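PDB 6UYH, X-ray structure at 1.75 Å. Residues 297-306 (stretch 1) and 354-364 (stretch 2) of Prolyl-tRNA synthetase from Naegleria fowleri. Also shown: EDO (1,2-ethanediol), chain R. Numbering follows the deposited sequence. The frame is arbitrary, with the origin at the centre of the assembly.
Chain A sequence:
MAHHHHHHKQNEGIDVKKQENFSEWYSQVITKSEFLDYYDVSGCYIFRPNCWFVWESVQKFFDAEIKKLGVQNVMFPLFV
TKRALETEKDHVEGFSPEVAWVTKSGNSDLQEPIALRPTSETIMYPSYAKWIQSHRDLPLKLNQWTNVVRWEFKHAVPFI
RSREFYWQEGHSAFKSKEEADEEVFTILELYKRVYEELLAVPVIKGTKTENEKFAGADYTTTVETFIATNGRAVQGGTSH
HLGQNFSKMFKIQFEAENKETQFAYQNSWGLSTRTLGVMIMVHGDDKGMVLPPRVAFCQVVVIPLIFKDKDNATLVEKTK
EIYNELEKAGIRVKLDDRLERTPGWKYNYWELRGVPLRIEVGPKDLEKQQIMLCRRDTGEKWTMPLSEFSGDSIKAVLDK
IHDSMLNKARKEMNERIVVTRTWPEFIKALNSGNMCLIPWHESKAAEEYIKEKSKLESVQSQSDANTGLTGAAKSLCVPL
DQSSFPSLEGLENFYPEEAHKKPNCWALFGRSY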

# COMPACT_ATOMS: atom_id res chain seq x y z
N PHE A 297 -0.71 -16.99 -6.76
CA PHE A 297 0.58 -16.89 -6.07
C PHE A 297 1.57 -17.90 -6.61
O PHE A 297 2.78 -17.63 -6.68
CB PHE A 297 0.37 -17.09 -4.56
CG PHE A 297 0.11 -18.51 -4.18
CD1 PHE A 297 1.13 -19.33 -3.73
CD2 PHE A 297 -1.17 -19.04 -4.32
CE1 PHE A 297 0.88 -20.66 -3.41
CE2 PHE A 297 -1.43 -20.37 -4.01
CZ PHE A 297 -0.40 -21.18 -3.55
N CYS A 298 1.09 -19.08 -6.97
CA CYS A 298 1.87 -20.10 -7.66
C CYS A 298 1.06 -20.52 -8.88
O CYS A 298 -0.10 -20.92 -8.74
CB CYS A 298 2.15 -21.30 -6.75
SG CYS A 298 2.89 -22.72 -7.60
N GLN A 299 1.65 -20.40 -10.06
CA GLN A 299 0.93 -20.78 -11.27
C GLN A 299 1.09 -22.25 -11.63
O GLN A 299 0.16 -22.87 -12.15
CB GLN A 299 1.39 -19.92 -12.44
CG GLN A 299 1.12 -18.43 -12.24
CD GLN A 299 1.83 -17.60 -13.28
OE1 GLN A 299 3.05 -17.65 -13.39
NE2 GLN A 299 1.06 -16.84 -14.05
N VAL A 300 2.27 -22.81 -11.36
CA VAL A 300 2.59 -24.19 -11.74
C VAL A 300 3.30 -24.83 -10.57
O VAL A 300 4.27 -24.27 -10.05
CB VAL A 300 3.47 -24.26 -13.00
CG1 VAL A 300 3.75 -25.72 -13.37
CG2 VAL A 300 2.84 -23.52 -14.17
N VAL A 301 2.83 -26.00 -10.14
CA VAL A 301 3.53 -26.80 -9.13
C VAL A 301 4.07 -28.05 -9.82
O VAL A 301 3.34 -28.72 -10.56
CB VAL A 301 2.63 -27.14 -7.93
CG1 VAL A 301 1.39 -27.94 -8.35
CG2 VAL A 301 3.43 -27.89 -6.86
N VAL A 302 5.35 -28.35 -9.60
CA VAL A 302 6.01 -29.51 -10.19
C VAL A 302 6.16 -30.57 -9.11
O VAL A 302 6.67 -30.29 -8.02
CB VAL A 302 7.38 -29.13 -10.78
CG1 VAL A 302 8.00 -30.33 -11.51
CG2 VAL A 302 7.26 -27.94 -11.72
N ILE A 303 5.70 -31.78 -9.40
CA ILE A 303 5.73 -32.84 -8.40
C ILE A 303 6.45 -34.06 -8.96
O ILE A 303 5.96 -34.70 -9.90
CB ILE A 303 4.32 -33.20 -7.92
CG1 ILE A 303 3.60 -31.95 -7.40
CG2 ILE A 303 4.37 -34.27 -6.84
CD1 ILE A 303 2.24 -32.21 -6.81
N PRO A 304 7.62 -34.42 -8.43
CA PRO A 304 8.26 -35.68 -8.83
C PRO A 304 7.63 -36.84 -8.09
O PRO A 304 7.42 -36.78 -6.88
CB PRO A 304 9.72 -35.47 -8.43
CG PRO A 304 9.66 -34.54 -7.27
CD PRO A 304 8.46 -33.64 -7.49
N LEU A 305 7.32 -37.90 -8.83
CA LEU A 305 6.75 -39.12 -8.25
C LEU A 305 7.89 -40.04 -7.83
O LEU A 305 8.68 -40.49 -8.67
CB LEU A 305 5.82 -39.80 -9.24
CG LEU A 305 4.78 -38.87 -9.85
CD1 LEU A 305 3.85 -39.62 -10.79
CD2 LEU A 305 3.99 -38.17 -8.75
N ILE A 306 7.96 -40.34 -6.53
CA ILE A 306 9.05 -41.16 -6.00
C ILE A 306 8.52 -42.46 -5.40
O ILE A 306 9.09 -43.53 -5.60
CB ILE A 306 9.86 -40.37 -4.96
CG1 ILE A 306 10.45 -39.11 -5.60
CG2 ILE A 306 10.94 -41.25 -4.36
CD1 ILE A 306 11.24 -39.39 -6.86
N GLY A 354 -5.50 -23.71 -4.83
CA GLY A 354 -5.94 -23.07 -6.06
C GLY A 354 -4.95 -23.06 -7.20
O GLY A 354 -5.23 -22.42 -8.21
N VAL A 355 -3.82 -23.75 -7.08
CA VAL A 355 -2.79 -23.66 -8.11
C VAL A 355 -3.36 -24.10 -9.46
O VAL A 355 -3.92 -25.21 -9.56
CB VAL A 355 -1.56 -24.50 -7.73
CG1 VAL A 355 -0.56 -24.51 -8.86
CG2 VAL A 355 -0.92 -23.93 -6.45
N PRO A 356 -3.27 -23.29 -10.51
CA PRO A 356 -3.98 -23.63 -11.76
C PRO A 356 -3.39 -24.80 -12.53
O PRO A 356 -4.14 -25.51 -13.22
CB PRO A 356 -3.93 -22.32 -12.57
CG PRO A 356 -2.91 -21.45 -11.89
CD PRO A 356 -2.89 -21.87 -10.45
N LEU A 357 -2.08 -25.05 -12.47
CA LEU A 357 -1.51 -26.11 -13.29
C LEU A 357 -0.54 -26.94 -12.47
O LEU A 357 0.30 -26.40 -11.74
CB LEU A 357 -0.80 -25.53 -14.51
CG LEU A 357 -0.18 -26.52 -15.51
CD1 LEU A 357 -1.26 -27.40 -16.17
CD2 LEU A 357 0.63 -25.77 -16.55
N ARG A 358 -0.66 -28.26 -12.58
CA ARG A 358 0.25 -29.20 -11.94
C ARG A 358 1.00 -29.99 -13.00
O ARG A 358 0.41 -30.45 -13.99
CB ARG A 358 -0.52 -30.15 -11.02
CG ARG A 358 0.30 -31.29 -10.44
CD ARG A 358 -0.52 -32.09 -9.43
NE ARG A 358 -1.43 -33.06 -10.05
CZ ARG A 358 -2.73 -33.13 -9.82
NH1 ARG A 358 -3.32 -32.29 -8.98
NH2 ARG A 358 -3.46 -34.06 -10.43
N ILE A 359 2.31 -30.14 -12.81
CA ILE A 359 3.15 -31.00 -13.65
C ILE A 359 3.56 -32.18 -12.80
O ILE A 359 4.15 -32.01 -11.72
CB ILE A 359 4.37 -30.24 -14.20
CG1 ILE A 359 3.91 -29.13 -15.15
CG2 ILE A 359 5.34 -31.21 -14.90
CD1 ILE A 359 5.03 -28.32 -15.76
N GLU A 360 3.22 -33.39 -13.25
CA GLU A 360 3.61 -34.63 -12.60
C GLU A 360 4.71 -35.28 -13.43
O GLU A 360 4.51 -35.55 -14.62
CB GLU A 360 2.42 -35.59 -12.46
CG GLU A 360 1.20 -35.00 -11.77
CD GLU A 360 -0.02 -35.90 -11.91
OE1 GLU A 360 0.12 -37.04 -12.41
OE2 GLU A 360 -1.13 -35.47 -11.52
N VAL A 361 5.86 -35.52 -12.82
CA VAL A 361 7.01 -36.11 -13.49
C VAL A 361 7.22 -37.51 -12.93
O VAL A 361 7.70 -37.67 -11.79
CB VAL A 361 8.28 -35.26 -13.33
CG1 VAL A 361 9.40 -35.82 -14.20
CG2 VAL A 361 7.99 -33.81 -13.67
N GLY A 362 6.86 -38.53 -13.71
CA GLY A 362 6.97 -39.90 -13.27
C GLY A 362 7.98 -40.69 -14.08
O GLY A 362 8.34 -40.31 -15.20
N PRO A 363 8.44 -41.82 -13.53
CA PRO A 363 9.43 -42.63 -14.26
C PRO A 363 8.89 -43.16 -15.58
O PRO A 363 9.58 -43.08 -16.61
CB PRO A 363 9.74 -43.77 -13.28
CG PRO A 363 9.26 -43.29 -11.95
CD PRO A 363 8.09 -42.40 -12.23
N LYS A 364 7.67 -43.71 -15.58
CA LYS A 364 7.08 -44.21 -16.81
C LYS A 364 7.00 -43.11 -17.86
O LYS A 364 7.32 -43.34 -19.04
CB LYS A 364 5.70 -44.80 -16.54
C1 EDO R . 4.26 -15.73 -16.50
O1 EDO R . 4.21 -14.86 -17.63
C2 EDO R . 3.47 -15.10 -15.36
O2 EDO R . 2.12 -14.87 -15.80

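Two neighbouring parallel strands, 300-304 and 357-361, form the middle of this contact, and the residues that cover the most surface, Leu305 and Val355, lie just beyond its two ends. A third, Ile359, helps to pack the face between them.

Val355 precedes the second strand and fills the space beside the start of the first. Its compact, branched side chain, with chi1 in the t well, offers a methyl to each of two neighbourhoods: CG2 lies 4.0 Å from Phe297 CZ and 4.1 Å from Cys298 CB, while CG1 lies 4.0 Å from CG1 of Val301. Beta-branching suits such a site, since two methyls close to the backbone can fill it with little conformational freedom to lose. Pro356 follows, its CD 3.4 Å from Cys298 O. A proline has no amide hydrogen to offer, and this buried carbonyl oxygen finds no partner anywhere in the model.

From here the backbones take over. The ladder opens with a weak bond from Leu357 N to Gln299 O (3.1 Å, 135°), then tightens, with Val301 N to Leu357 O at 3.0 Å. Ile359 stands at its centre: its N donates to Val301 O (2.9 Å, 173°), and its O accepts from Ile303 N at 2.8 Å. Val301 and Ile303 thus each use both N and O toward the second strand, bonding to residues on either side of their partners Arg358 and Glu360, as parallel pairing requires.

The Ile359 side chain shares a face with Val300, Val302, Leu357 and Val361, and its CD1 meets Val300 CG1 at 3.8 Å. Branched aliphatic residues suit this buried, apolar face. Val361 continues the pattern. Its N reaches Ile303 O at 3.0 Å, and its O accepts from Leu305 N at 3.0 Å, both nearly straight at 175°; its CG2 lies 4.1 Å from Val302 CG1. Its partner, Pro304, can sit in the strand because its nitrogen is not called upon to donate in this ladder. On the face of Val301 and Ile303, Arg358 and Glu360 neutralise one another in a salt bridge, NE to OE2 2.8 Å, while the aliphatic part of the arginine still packs, its CD 3.8 Å from Ile303 CD1.

Leu305 covers the most surface of all. Its CA-to-CB bond points toward the second stretch, and its CD1 comes within 4.0 Å of Gly362 CA. Glycine suits that place: an ideal CB would lie only 3.2 Å from Leu305 CD1, a tight fit. Gly362 also occupies the N-cap position, where the strand gives way to a helix.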